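Local coordinates for AvrL567-D (Melampsora lini, PDB 2QVT), which is an avirulence protein of the flax rust fungus, probably an effector whose recognition by matching flax resistance proteins sets off disease resistance, at residues P67-I72 against A112-H117; E78-C83 against V103-D108; V84-S89 against I142-V147. One frame throughout, in Å; residues are numbered along the deposited sequence.

In the fold
Strand 67-71, an edge of the three-stranded sheet, opens the series: contact 1 brings it to the loop at 112-117 and closes the 39-residue span between them into a loop. Within that span, contact 2 closes a shorter loop, pairing 78-83 with 103-108 in a hairpin of the four-stranded sheet. Contact 3 starts in the same strand, 81-86, but pairs it on its other side with strand 141-148; it closes the long stretch from 84-89 to 142-147 and so crosses contacts 1 and 2. The sheets meet where Trp71 lies on Phe82 and Phe69 reaches Val84 and Val103. Within the four-stranded sheet, Val103 packs against Leu146, where contacts 2 and 3 touch.

Contact 1: residues P67-I72 against A112-H117; sequences PLFKWI and AQAHRH
Phe69 turns the edge of its ring toward the backbone of Ala112-Ala114, with CD2 3.5 Å from Ala112 O and CE2 4.1 Å from Ala114 CB. The ring reaches there because its CG lies beside its own backbone N, anti to the carbonyl carbon (chi1 -59°). Leu68, the next residue back, touches with one methyl: CD2 lies 4.0 Å from CG of Gln113, whose extended side chain it crosses at a slant. Between these two side chains runs the polar part. Phe69 and Ala112 form a single antiparallel hydrogen-bonded pair, Phe69 N to Ala112 O at 2.8 Å and Ala112 N to Phe69 O at 2.7 Å. Two residues along each segment a water takes over, donating to Pro67 O at 2.7 Å and accepting from Ala114 N at 2.9 Å. Phe69 also touches Val55 and Val57 of strand 55-59 and Val103 of strand 98-104, so the ring lies between the two sheets with one edge to the loop. Two direct amide bonds, a bridging water and a few methyl and ring-edge contacts imply a join made chiefly by backbone, in which the loop adds one bridge to the edge of the three-stranded sheet.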
ATOM      1  N   PRO A  67      -0.838   3.073   5.100  1.00 23.03           N
ATOM      2  CA  PRO A  67      -2.096   2.545   4.602  1.00 21.92           C
ATOM      3  C   PRO A  67      -2.541   1.351   5.427  1.00 21.40           C
ATOM      4  O   PRO A  67      -1.714   0.663   6.067  1.00 21.57           O
ATOM      5  CB  PRO A  67      -1.741   2.095   3.182  1.00 21.45           C
ATOM      6  CG  PRO A  67      -0.263   1.628   3.327  1.00 23.83           C
ATOM      7  CD  PRO A  67       0.340   2.564   4.359  1.00 21.70           C
ATOM      8  N   LEU A  68      -3.841   1.096   5.389  1.00 21.49           N
ATOM      9  CA  LEU A  68      -4.448  -0.125   5.948  1.00 20.98           C
ATOM     10  C   LEU A  68      -5.109  -0.950   4.811  1.00 21.02           C
ATOM     11  O   LEU A  68      -5.490  -0.417   3.766  1.00 19.79           O
ATOM     12  CB  LEU A  68      -5.467   0.236   7.040  1.00 21.71           C
ATOM     13  CG  LEU A  68      -4.998   1.079   8.263  1.00 23.51           C
ATOM     14  CD1 LEU A  68      -6.177   1.225   9.254  1.00 25.26           C
ATOM     15  CD2 LEU A  68      -3.719   0.557   9.001  1.00 19.17           C
ATOM     16  N   PHE A  69      -5.261  -2.237   5.052  1.00 20.69           N
ATOM     17  CA  PHE A  69      -5.645  -3.181   4.041  1.00 21.39           C
ATOM     18  C   PHE A  69      -6.790  -4.042   4.551  1.00 21.98           C
ATOM     19  O   PHE A  69      -6.857  -4.361   5.749  1.00 22.73           O
ATOM     20  CB  PHE A  69      -4.442  -4.041   3.687  1.00 20.17           C
ATOM     21  CG  PHE A  69      -3.297  -3.235   3.180  1.00 23.53           C
ATOM     22  CD1 PHE A  69      -3.260  -2.813   1.832  1.00 20.12           C
ATOM     23  CD2 PHE A  69      -2.267  -2.844   4.038  1.00 23.36           C
ATOM     24  CE1 PHE A  69      -2.231  -2.067   1.367  1.00 18.96           C
ATOM     25  CE2 PHE A  69      -1.215  -2.077   3.552  1.00 21.62           C
ATOM     26  CZ  PHE A  69      -1.215  -1.680   2.211  1.00 20.87           C
ATOM     27  N   LYS A  70      -7.697  -4.373   3.637  1.00 22.54           N
ATOM     28  CA  LYS A  70      -8.720  -5.336   3.903  1.00 23.73           C
ATOM     29  C   LYS A  70      -8.958  -6.226   2.688  1.00 24.19           C
ATOM     30  O   LYS A  70      -9.262  -5.718   1.587  1.00 24.97           O
ATOM     31  CB  LYS A  70     -10.034  -4.640   4.296  1.00 24.90           C
ATOM     32  CG  LYS A  70     -11.129  -5.622   4.764  1.00 26.52           C
ATOM     33  CD  LYS A  70     -12.402  -4.895   5.074  1.00 30.67           C
ATOM     34  CE  LYS A  70     -12.368  -4.301   6.420  1.00 31.92           C
ATOM     35  NZ  LYS A  70     -13.739  -3.784   6.779  1.00 35.03           N
ATOM     36  N   TRP A  71      -8.870  -7.533   2.892  1.00 23.12           N
ATOM     37  CA  TRP A  71      -9.308  -8.500   1.873  1.00 24.65           C
ATOM     38  C   TRP A  71     -10.793  -8.393   1.478  1.00 24.56           C
ATOM     39  O   TRP A  71     -11.670  -8.611   2.291  1.00 23.96           O
ATOM     40  CB  TRP A  71      -9.010  -9.956   2.324  1.00 23.74           C
ATOM     41  CG  TRP A  71      -9.320 -11.009   1.241  1.00 24.24           C
ATOM     42  CD1 TRP A  71     -10.447 -11.803   1.157  1.00 24.21           C
ATOM     43  CD2 TRP A  71      -8.520 -11.335   0.101  1.00 20.48           C
ATOM     44  NE1 TRP A  71     -10.362 -12.626   0.061  1.00 23.00           N
ATOM     45  CE2 TRP A  71      -9.193 -12.368  -0.601  1.00 23.04           C
ATOM     46  CE3 TRP A  71      -7.272 -10.889  -0.373  1.00 22.40           C
ATOM     47  CZ2 TRP A  71      -8.682 -12.942  -1.779  1.00 22.35           C
ATOM     48  CZ3 TRP A  71      -6.756 -11.469  -1.535  1.00 23.10           C
ATOM     49  CH2 TRP A  71      -7.468 -12.476  -2.229  1.00 23.54           C
ATOM     50  N   ILE A  72     -11.062  -8.143   0.198  1.00 26.45           N
ATOM     51  CA  ILE A  72     -12.454  -8.122  -0.280  1.00 28.12           C
ATOM     52  C   ILE A  72     -12.675  -9.133  -1.388  1.00 30.36           C
ATOM     53  O   ILE A  72     -13.689  -9.052  -2.073  1.00 31.28           O
ATOM     54  CB  ILE A  72     -12.969  -6.686  -0.707  1.00 27.62           C
ATOM     55  CG1 ILE A  72     -12.061  -6.004  -1.748  1.00 26.30           C
ATOM     56  CG2 ILE A  72     -13.112  -5.792   0.554  1.00 26.00           C
ATOM     57  CD1 ILE A  72     -12.056  -6.580  -3.177  1.00 24.59           C
ATOM     58  N   ALA A 112      -6.317  -3.995   8.400  1.00 27.43           N
ATOM     59  CA  ALA A 112      -4.998  -4.392   8.898  1.00 26.87           C
ATOM     60  C   ALA A 112      -3.788  -3.586   8.366  1.00 27.57           C
ATOM     61  O   ALA A 112      -3.738  -3.209   7.196  1.00 27.32           O
ATOM     62  CB  ALA A 112      -4.783  -5.833   8.640  1.00 25.37           C
ATOM     63  N   GLN A 113      -2.815  -3.353   9.249  1.00 27.86           N
ATOM     64  CA  GLN A 113      -1.443  -3.051   8.850  1.00 29.09           C
ATOM     65  C   GLN A 113      -0.846  -4.218   8.028  1.00 29.28           C
ATOM     66  O   GLN A 113      -1.125  -5.395   8.322  1.00 29.34           O
ATOM     67  CB  GLN A 113      -0.564  -2.819  10.105  1.00 28.17           C
ATOM     68  CG  GLN A 113      -0.868  -1.502  10.812  1.00 31.01           C
ATOM     69  CD  GLN A 113      -0.012  -1.221  12.049  1.00 30.00           C
ATOM     70  OE1 GLN A 113      -0.520  -0.703  13.036  1.00 35.76           O
ATOM     71  NE2 GLN A 113       1.263  -1.533  11.994  1.00 28.92           N
ATOM     72  N   ALA A 114      -0.037  -3.900   7.011  1.00 29.03           N
ATOM     73  CA  ALA A 114       0.828  -4.908   6.429  1.00 29.51           C
ATOM     74  C   ALA A 114       1.675  -5.595   7.540  1.00 30.95           C
ATOM     75  O   ALA A 114       2.156  -4.952   8.493  1.00 29.21           O
ATOM     76  CB  ALA A 114       1.716  -4.311   5.353  1.00 28.79           C
ATOM     77  N   HIS A 115       1.821  -6.910   7.400  1.00 32.74           N
ATOM     78  CA  HIS A 115       2.645  -7.730   8.282  1.00 35.94           C
ATOM     79  C   HIS A 115       4.121  -7.646   7.844  1.00 36.74           C
ATOM     80  O   HIS A 115       4.478  -7.998   6.714  1.00 36.79           O
ATOM     81  CB  HIS A 115       2.082  -9.173   8.315  1.00 35.63           C
ATOM     82  CG  HIS A 115       2.738 -10.056   9.320  1.00 41.98           C
ATOM     83  ND1 HIS A 115       2.567 -11.426   9.332  1.00 48.10           N
ATOM     84  CD2 HIS A 115       3.604  -9.774  10.328  1.00 46.85           C
ATOM     85  CE1 HIS A 115       3.287 -11.944  10.312  1.00 50.04           C
ATOM     86  NE2 HIS A 115       3.929 -10.964  10.926  1.00 49.64           N
ATOM     87  N   ARG A 116       4.964  -7.116   8.720  1.00 38.48           N
ATOM     88  CA  ARG A 116       6.359  -6.872   8.376  1.00 41.89           C
ATOM     89  C   ARG A 116       7.219  -8.074   8.788  1.00 42.80           C
ATOM     90  O   ARG A 116       7.037  -8.599   9.887  1.00 42.83           O
ATOM     91  CB  ARG A 116       6.870  -5.576   9.036  1.00 41.28           C
ATOM     92  CG  ARG A 116       6.048  -4.315   8.682  1.00 43.96           C
ATOM     93  CD  ARG A 116       6.659  -3.036   9.286  1.00 45.38           C
ATOM     94  NE  ARG A 116       6.957  -3.184  10.713  1.00 52.98           N
ATOM     95  CZ  ARG A 116       7.915  -2.537  11.387  1.00 55.68           C
ATOM     96  NH1 ARG A 116       8.712  -1.651  10.786  1.00 55.22           N
ATOM     97  NH2 ARG A 116       8.080  -2.782  12.684  1.00 57.41           N
ATOM     98  N   HIS A 117       8.141  -8.496   7.915  1.00 44.61           N
ATOM     99  CA  HIS A 117       8.966  -9.706   8.129  1.00 47.24           C
ATOM    100  C   HIS A 117      10.441  -9.374   8.332  1.00 48.03           C
ATOM    101  O   HIS A 117      11.227 -10.218   8.804  1.00 47.99           O
ATOM    102  CB  HIS A 117       8.819 -10.688   6.956  1.00 47.86           C
ATOM    103  CG  HIS A 117       7.394 -11.041   6.658  1.00 50.54           C
ATOM    104  ND1 HIS A 117       6.784 -12.163   7.175  1.00 52.61           N
ATOM    105  CD2 HIS A 117       6.444 -10.388   5.943  1.00 51.82           C
ATOM    106  CE1 HIS A 117       5.524 -12.198   6.772  1.00 54.60           C
ATOM    107  NE2 HIS A 117       5.292 -11.133   6.023  1.00 53.38           N
TER
HETATM  108  O   HOH W   1       0.341  -1.048   6.562  1.00 19.70           O

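Contact 2: residues E78-C83 against V103-D108; sequences EELHFC and VNSNMD
His81 lies alongside Asn104, the two side chains pointing the same way, with the imidazole CD2 3.6 Å from Asn104 CB and the ring and amide planes 56° apart. They form the non-hydrogen-bonded pair of an antiparallel beta hairpin, strands 81-86 and 98-104, close to the end where the two strands part. The extended side chain of Glu79 crosses that of Asn104, its carboxylate stacked nearly parallel on the amide. On the opposite face of the sheet Phe82 meets Val103, CB to CG2 at 4.0 Å, and the carbonyl O of Val103 sits in the plane of the phenyl ring, at its edge. This is the hydrogen-bonded pair: Phe82 N reaches Val103 O at 3.0 Å and Val103 N reaches Phe82 O at 2.9 Å. Leu146 of strand 141-148 backs both side chains.

Beyond Asn104 the backbone bends away, and Ser105 keeps the ladder going with its side chain. Its N donates to Leu80 O at 2.9 Å, while its OG accepts from Leu80 N at 2.7 Å in an almost straight bond, 176° at the hydrogen. The hydroxyl thus stands where a strand residue would offer its carbonyl; with chi1 57° OG occupies the crowded position between the backbone N and the carbonyl carbon, turned to Leu80. Both backbone polar atoms of Leu80 are thereby gripped by one residue. The bend itself is a type I turn from Asn104 to Met107, in which Met107 N bonds Asn104 O at 3.1 Å. The side chain of Asn104 reaches forward into the turn, OD1 taking a weak bond from Asn106 N. The side chain of Met107 returns toward the strand end, where its SD accepts a weak hydrogen bond from Asn104 N at 3.4 Å.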
ATOM      1  N   GLU A  78      -7.287 -22.185   0.595  1.00 48.14           N
ATOM      2  CA  GLU A  78      -6.064 -21.932   1.341  1.00 45.95           C
ATOM      3  C   GLU A  78      -5.846 -20.420   1.533  1.00 43.05           C
ATOM      4  O   GLU A  78      -6.310 -19.604   0.740  1.00 41.63           O
ATOM      5  CB  GLU A  78      -4.843 -22.563   0.628  1.00 47.05           C
ATOM      6  CG  GLU A  78      -4.789 -24.117   0.592  1.00 50.84           C
ATOM      7  CD  GLU A  78      -4.987 -24.803   1.958  1.00 56.37           C
ATOM      8  OE1 GLU A  78      -4.445 -24.328   3.006  1.00 56.79           O
ATOM      9  OE2 GLU A  78      -5.692 -25.849   1.965  1.00 59.87           O
ATOM     10  N   GLU A  79      -5.131 -20.065   2.597  1.00 40.29           N
ATOM     11  CA  GLU A  79      -4.760 -18.682   2.826  1.00 37.62           C
ATOM     12  C   GLU A  79      -3.836 -18.171   1.707  1.00 34.98           C
ATOM     13  O   GLU A  79      -2.832 -18.805   1.403  1.00 34.12           O
ATOM     14  CB  GLU A  79      -4.101 -18.523   4.186  1.00 36.92           C
ATOM     15  CG  GLU A  79      -3.809 -17.066   4.459  1.00 39.78           C
ATOM     16  CD  GLU A  79      -3.409 -16.787   5.889  1.00 42.28           C
ATOM     17  OE1 GLU A  79      -2.219 -16.558   6.148  1.00 45.11           O
ATOM     18  OE2 GLU A  79      -4.281 -16.771   6.761  1.00 43.69           O
ATOM     19  N   LEU A  80      -4.182 -17.035   1.105  1.00 32.46           N
ATOM     20  CA  LEU A  80      -3.332 -16.429   0.088  1.00 31.02           C
ATOM     21  C   LEU A  80      -2.595 -15.179   0.578  1.00 30.33           C
ATOM     22  O   LEU A  80      -3.171 -14.323   1.282  1.00 30.37           O
ATOM     23  CB  LEU A  80      -4.142 -16.104  -1.176  1.00 31.51           C
ATOM     24  CG  LEU A  80      -4.879 -17.214  -1.923  1.00 31.06           C
ATOM     25  CD1 LEU A  80      -5.896 -16.569  -2.889  1.00 28.97           C
ATOM     26  CD2 LEU A  80      -3.900 -18.115  -2.656  1.00 31.43           C
ATOM     27  N   HIS A  81      -1.329 -15.092   0.174  1.00 29.10           N
ATOM     28  CA  HIS A  81      -0.401 -14.050   0.577  1.00 28.22           C
ATOM     29  C   HIS A  81       0.092 -13.192  -0.587  1.00 26.77           C
ATOM     30  O   HIS A  81       0.228 -13.655  -1.733  1.00 25.27           O
ATOM     31  CB  HIS A  81       0.807 -14.662   1.304  1.00 29.60           C
ATOM     32  CG  HIS A  81       0.440 -15.294   2.605  1.00 30.82           C
ATOM     33  ND1 HIS A  81       0.023 -16.605   2.703  1.00 33.91           N
ATOM     34  CD2 HIS A  81       0.355 -14.776   3.851  1.00 31.57           C
ATOM     35  CE1 HIS A  81      -0.276 -16.875   3.958  1.00 32.25           C
ATOM     36  NE2 HIS A  81      -0.098 -15.777   4.674  1.00 32.74           N
ATOM     37  N   PHE A  82       0.343 -11.926  -0.268  1.00 25.26           N
ATOM     38  CA  PHE A  82       0.686 -10.946  -1.261  1.00 25.30           C
ATOM     39  C   PHE A  82       1.648 -10.030  -0.567  1.00 25.45           C
ATOM     40  O   PHE A  82       1.413  -9.624   0.565  1.00 26.17           O
ATOM     41  CB  PHE A  82      -0.536 -10.141  -1.788  1.00 23.46           C
ATOM     42  CG  PHE A  82      -1.636 -11.000  -2.339  1.00 23.66           C
ATOM     43  CD1 PHE A  82      -1.840 -11.111  -3.707  1.00 22.01           C
ATOM     44  CD2 PHE A  82      -2.474 -11.711  -1.481  1.00 23.89           C
ATOM     45  CE1 PHE A  82      -2.869 -11.959  -4.217  1.00 22.26           C
ATOM     46  CE2 PHE A  82      -3.511 -12.550  -1.985  1.00 24.05           C
ATOM     47  CZ  PHE A  82      -3.683 -12.684  -3.343  1.00 19.54           C
ATOM     48  N   CYS A  83       2.712  -9.701  -1.295  1.00 25.26           N
ATOM     49  CA  CYS A  83       3.622  -8.643  -0.952  1.00 25.20           C
ATOM     50  C   CYS A  83       3.032  -7.334  -1.439  1.00 24.30           C
ATOM     51  O   CYS A  83       2.465  -7.257  -2.537  1.00 23.50           O
ATOM     52  CB  CYS A  83       4.937  -8.913  -1.662  1.00 26.30           C
ATOM     53  SG  CYS A  83       6.362  -8.411  -0.714  1.00 27.45           S
ATOM     54  N   VAL A 103       0.102  -8.860   2.990  1.00 25.00           N
ATOM     55  CA  VAL A 103      -1.275  -8.892   3.356  1.00 24.83           C
ATOM     56  C   VAL A 103      -1.779 -10.295   2.991  1.00 26.23           C
ATOM     57  O   VAL A 103      -1.140 -11.003   2.210  1.00 26.43           O
ATOM     58  CB  VAL A 103      -2.060  -7.727   2.687  1.00 24.84           C
ATOM     59  CG1 VAL A 103      -1.591  -6.372   3.274  1.00 21.75           C
ATOM     60  CG2 VAL A 103      -1.895  -7.759   1.191  1.00 23.88           C
ATOM     61  N   ASN A 104      -2.905 -10.710   3.549  1.00 26.24           N
ATOM     62  CA  ASN A 104      -3.419 -12.018   3.182  1.00 26.63           C
ATOM     63  C   ASN A 104      -4.949 -12.063   3.122  1.00 26.87           C
ATOM     64  O   ASN A 104      -5.631 -11.129   3.572  1.00 26.53           O
ATOM     65  CB  ASN A 104      -2.843 -13.093   4.116  1.00 26.25           C
ATOM     66  CG  ASN A 104      -3.150 -12.826   5.540  1.00 25.87           C
ATOM     67  OD1 ASN A 104      -4.277 -13.025   5.960  1.00 27.67           O
ATOM     68  ND2 ASN A 104      -2.158 -12.333   6.300  1.00 23.23           N
ATOM     69  N   SER A 105      -5.457 -13.133   2.506  1.00 27.02           N
ATOM     70  CA  SER A 105      -6.894 -13.391   2.397  1.00 27.68           C
ATOM     71  C   SER A 105      -7.640 -13.607   3.740  1.00 27.89           C
ATOM     72  O   SER A 105      -8.860 -13.564   3.770  1.00 27.26           O
ATOM     73  CB  SER A 105      -7.164 -14.549   1.424  1.00 27.04           C
ATOM     74  OG  SER A 105      -6.475 -15.723   1.837  1.00 28.54           O
ATOM     75  N   ASN A 106      -6.908 -13.797   4.846  1.00 28.80           N
ATOM     76  CA  ASN A 106      -7.584 -13.752   6.157  1.00 29.64           C
ATOM     77  C   ASN A 106      -7.743 -12.376   6.794  1.00 29.51           C
ATOM     78  O   ASN A 106      -8.344 -12.283   7.855  1.00 29.15           O
ATOM     79  CB  ASN A 106      -6.974 -14.746   7.162  1.00 30.29           C
ATOM     80  CG  ASN A 106      -7.327 -16.164   6.813  1.00 30.58           C
ATOM     81  OD1 ASN A 106      -8.354 -16.421   6.182  1.00 29.94           O
ATOM     82  ND2 ASN A 106      -6.457 -17.086   7.167  1.00 33.51           N
ATOM     83  N   MET A 107      -7.242 -11.306   6.177  1.00 28.08           N
ATOM     84  CA  MET A 107      -7.467  -9.947   6.738  1.00 27.49           C
ATOM     85  C   MET A 107      -8.807  -9.420   6.219  1.00 28.34           C
ATOM     86  O   MET A 107      -8.885  -8.324   5.647  1.00 28.31           O
ATOM     87  CB  MET A 107      -6.338  -8.994   6.308  1.00 27.11           C
ATOM     88  CG  MET A 107      -4.955  -9.461   6.729  1.00 24.87           C
ATOM     89  SD  MET A 107      -3.703  -8.429   5.942  1.00 25.89           S
ATOM     90  CE  MET A 107      -2.351  -8.649   7.101  1.00 21.23           C
ATOM     91  N   ASP A 108      -9.857 -10.225   6.388  1.00 28.80           N
ATOM     92  CA  ASP A 108     -11.141  -9.951   5.745  1.00 29.45           C
ATOM     93  C   ASP A 108     -12.208  -9.431   6.692  1.00 29.23           C
ATOM     94  O   ASP A 108     -13.249  -8.996   6.241  1.00 28.36           O
ATOM     95  CB  ASP A 108     -11.648 -11.182   4.956  1.00 30.43           C
ATOM     96  CG  ASP A 108     -11.777 -12.464   5.825  1.00 33.91           C
ATOM     97  OD1 ASP A 108     -11.120 -12.584   6.887  1.00 32.83           O
ATOM     98  OD2 ASP A 108     -12.504 -13.393   5.395  1.00 40.39           O
TER

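Contact 3: residues V84-S89 against I142-V147; sequences VHIAHS and IKIKLV
His85 and Lys145 form an antiparallel hydrogen-bonded pair, His85 N to Lys145 O at 2.9 Å and Lys145 N to His85 O at 3.1 Å. Ala87 N then reaches Lys143 O at 3.1 Å, but the return bond of that step runs through a water, which donates to Ala87 O at 2.7 Å and accepts from Lys143 N at 2.9 Å. The strands are therefore beginning to separate there. In between, CA-H groups of Val84, Ile86 and Ile144 point at carbonyl oxygens across the gap, adding weaker contacts to the ladder.

The apolar contacts lie on the face of Val84, Ile86, Ile144 and Leu146. Ile86 carries CG1 anti to its backbone N (chi1 -174°), which brings CG1 4.0 Å from Ile144 CG2 and CD1 4.1 Å from Ile142 CD1. Farther along, a methyl of Val84, CG2, meets CD2 of Leu146.

On the opposite face the chemistry is mixed. Val147 lays CG2 over one face of the His85 ring, 3.9 Å from its centroid and 16° off the normal, a CH-pi contact. Ala87 CB rests against the aliphatic start of Lys143; Lys143 makes a cation-pi contact with Phe131, and Lys145 one with Tyr38. The buried face instead looks to the second sheet, Ile144 packing on Val57 and Leu146 on Val55. Two inner antiparallel strands, apolar on the face toward the second sheet and mixed on the other, are typical of a beta sandwich.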
ATOM      1  N   VAL A  84       3.091  -6.320  -0.591  1.00 23.78           N
ATOM      2  CA  VAL A  84       2.653  -4.987  -0.984  1.00 23.38           C
ATOM      3  C   VAL A  84       3.916  -4.236  -1.376  1.00 22.80           C
ATOM      4  O   VAL A  84       4.692  -3.852  -0.522  1.00 23.48           O
ATOM      5  CB  VAL A  84       1.975  -4.198   0.152  1.00 23.14           C
ATOM      6  CG1 VAL A  84       1.477  -2.843  -0.394  1.00 22.81           C
ATOM      7  CG2 VAL A  84       0.842  -5.003   0.775  1.00 23.72           C
ATOM      8  N   HIS A  85       4.118  -4.074  -2.671  1.00 21.67           N
ATOM      9  CA  HIS A  85       5.232  -3.311  -3.196  1.00 21.41           C
ATOM     10  C   HIS A  85       4.897  -1.812  -3.248  1.00 21.48           C
ATOM     11  O   HIS A  85       3.751  -1.405  -3.487  1.00 20.24           O
ATOM     12  CB  HIS A  85       5.595  -3.815  -4.620  1.00 21.20           C
ATOM     13  CG  HIS A  85       6.450  -5.051  -4.642  1.00 21.42           C
ATOM     14  ND1 HIS A  85       6.579  -5.902  -3.559  1.00 24.86           N
ATOM     15  CD2 HIS A  85       7.216  -5.577  -5.618  1.00 22.06           C
ATOM     16  CE1 HIS A  85       7.386  -6.904  -3.867  1.00 22.50           C
ATOM     17  NE2 HIS A  85       7.792  -6.724  -5.110  1.00 27.82           N
ATOM     18  N   ILE A  86       5.932  -1.005  -3.045  1.00 20.96           N
ATOM     19  CA  ILE A  86       5.823   0.412  -3.092  1.00 20.10           C
ATOM     20  C   ILE A  86       7.039   0.954  -3.844  1.00 20.67           C
ATOM     21  O   ILE A  86       8.169   0.527  -3.604  1.00 20.39           O
ATOM     22  CB  ILE A  86       5.732   1.029  -1.635  1.00 21.48           C
ATOM     23  CG1 ILE A  86       5.453   2.541  -1.706  1.00 20.55           C
ATOM     24  CG2 ILE A  86       7.005   0.630  -0.744  1.00 19.99           C
ATOM     25  CD1 ILE A  86       4.965   3.179  -0.347  1.00 16.60           C
ATOM     26  N   ALA A  87       6.781   1.909  -4.737  1.00 19.44           N
ATOM     27  CA  ALA A  87       7.791   2.674  -5.402  1.00 19.34           C
ATOM     28  C   ALA A  87       8.447   3.798  -4.562  1.00 19.57           C
ATOM     29  O   ALA A  87       7.822   4.429  -3.689  1.00 18.48           O
ATOM     30  CB  ALA A  87       7.176   3.266  -6.745  1.00 18.90           C
ATOM     31  N   HIS A  88       9.702   4.090  -4.895  1.00 20.83           N
ATOM     32  CA  HIS A  88      10.377   5.288  -4.386  1.00 20.37           C
ATOM     33  C   HIS A  88      10.434   6.348  -5.505  1.00 21.25           C
ATOM     34  O   HIS A  88      10.667   6.016  -6.669  1.00 19.79           O
ATOM     35  CB  HIS A  88      11.793   4.939  -3.933  1.00 20.96           C
ATOM     36  CG  HIS A  88      11.859   4.191  -2.638  1.00 17.17           C
ATOM     37  ND1 HIS A  88      13.015   4.122  -1.898  1.00 19.13           N
ATOM     38  CD2 HIS A  88      10.931   3.482  -1.953  1.00 18.17           C
ATOM     39  CE1 HIS A  88      12.806   3.398  -0.807  1.00 17.04           C
ATOM     40  NE2 HIS A  88      11.546   3.001  -0.809  1.00 16.22           N
ATOM     41  N   SER A  89      10.198   7.616  -5.145  1.00 21.93           N
ATOM     42  CA  SER A  89      10.172   8.707  -6.123  1.00 22.59           C
ATOM     43  C   SER A  89      11.548   9.390  -6.291  1.00 22.81           C
ATOM     44  O   SER A  89      11.808  10.057  -7.292  1.00 22.15           O
ATOM     45  CB  SER A  89       9.142   9.744  -5.698  1.00 21.47           C
ATOM     46  OG  SER A  89       9.482  10.221  -4.407  1.00 23.70           O
ATOM     47  N   ILE A 142       1.291   7.887  -3.303  1.00 17.93           N
ATOM     48  CA  ILE A 142       2.292   6.817  -3.282  1.00 18.03           C
ATOM     49  C   ILE A 142       1.899   5.804  -4.377  1.00 18.50           C
ATOM     50  O   ILE A 142       0.794   5.854  -4.899  1.00 17.84           O
ATOM     51  CB  ILE A 142       2.387   6.161  -1.877  1.00 18.15           C
ATOM     52  CG1 ILE A 142       1.067   5.466  -1.505  1.00 17.21           C
ATOM     53  CG2 ILE A 142       2.695   7.219  -0.811  1.00 16.38           C
ATOM     54  CD1 ILE A 142       1.186   4.642  -0.212  1.00 16.74           C
ATOM     55  N   LYS A 143       2.810   4.929  -4.767  1.00 19.09           N
ATOM     56  CA  LYS A 143       2.470   3.952  -5.768  1.00 19.63           C
ATOM     57  C   LYS A 143       2.604   2.614  -5.093  1.00 20.45           C
ATOM     58  O   LYS A 143       3.694   2.274  -4.606  1.00 19.75           O
ATOM     59  CB  LYS A 143       3.428   4.033  -6.952  1.00 20.11           C
ATOM     60  CG  LYS A 143       3.236   5.263  -7.897  1.00 18.79           C
ATOM     61  CD  LYS A 143       4.307   5.173  -8.963  1.00 21.97           C
ATOM     62  CE  LYS A 143       4.374   6.411  -9.819  1.00 23.00           C
ATOM     63  NZ  LYS A 143       5.371   6.152 -10.923  1.00 27.00           N
ATOM     64  N   ILE A 144       1.494   1.874  -5.046  1.00 20.47           N
ATOM     65  CA  ILE A 144       1.445   0.564  -4.365  1.00 20.95           C
ATOM     66  C   ILE A 144       0.783  -0.453  -5.277  1.00 21.14           C
ATOM     67  O   ILE A 144      -0.018  -0.092  -6.142  1.00 21.09           O
ATOM     68  CB  ILE A 144       0.749   0.650  -2.936  1.00 21.28           C
ATOM     69  CG1 ILE A 144      -0.650   1.283  -3.042  1.00 21.24           C
ATOM     70  CG2 ILE A 144       1.640   1.461  -1.948  1.00 19.00           C
ATOM     71  CD1 ILE A 144      -1.479   1.273  -1.735  1.00 20.22           C
ATOM     72  N   LYS A 145       1.171  -1.714  -5.131  1.00 22.23           N
ATOM     73  CA  LYS A 145       0.545  -2.829  -5.857  1.00 23.15           C
ATOM     74  C   LYS A 145       0.808  -4.092  -5.077  1.00 23.41           C
ATOM     75  O   LYS A 145       1.746  -4.147  -4.268  1.00 23.76           O
ATOM     76  CB  LYS A 145       1.102  -2.966  -7.279  1.00 23.51           C
ATOM     77  CG  LYS A 145       2.569  -3.377  -7.341  1.00 25.24           C
ATOM     78  CD  LYS A 145       3.154  -3.300  -8.759  1.00 25.03           C
ATOM     79  CE  LYS A 145       4.623  -3.592  -8.734  1.00 28.59           C
ATOM     80  NZ  LYS A 145       5.228  -3.243 -10.061  1.00 32.36           N
ATOM     81  N   LEU A 146      -0.053  -5.077  -5.290  1.00 23.81           N
ATOM     82  CA  LEU A 146       0.017  -6.399  -4.686  1.00 25.43           C
ATOM     83  C   LEU A 146       0.789  -7.326  -5.585  1.00 25.48           C
ATOM     84  O   LEU A 146       0.546  -7.350  -6.802  1.00 25.31           O
ATOM     85  CB  LEU A 146      -1.385  -7.006  -4.631  1.00 26.16           C
ATOM     86  CG  LEU A 146      -2.356  -6.405  -3.623  1.00 28.36           C
ATOM     87  CD1 LEU A 146      -3.626  -7.268  -3.691  1.00 28.91           C
ATOM     88  CD2 LEU A 146      -1.760  -6.372  -2.205  1.00 29.37           C
ATOM     89  N   VAL A 147       1.682  -8.120  -4.996  1.00 25.69           N
ATOM     90  CA  VAL A 147       2.417  -9.101  -5.766  1.00 26.08           C
ATOM     91  C   VAL A 147       2.188 -10.447  -5.108  1.00 26.54           C
ATOM     92  O   VAL A 147       2.653 -10.669  -3.992  1.00 25.32           O
ATOM     93  CB  VAL A 147       3.931  -8.762  -5.927  1.00 26.61           C
ATOM     94  CG1 VAL A 147       4.681  -9.905  -6.574  1.00 26.46           C
ATOM     95  CG2 VAL A 147       4.139  -7.466  -6.756  1.00 28.18           C
TER
HETATM   96  O   HOH W   2       5.313   5.312  -3.433  1.00 13.16           O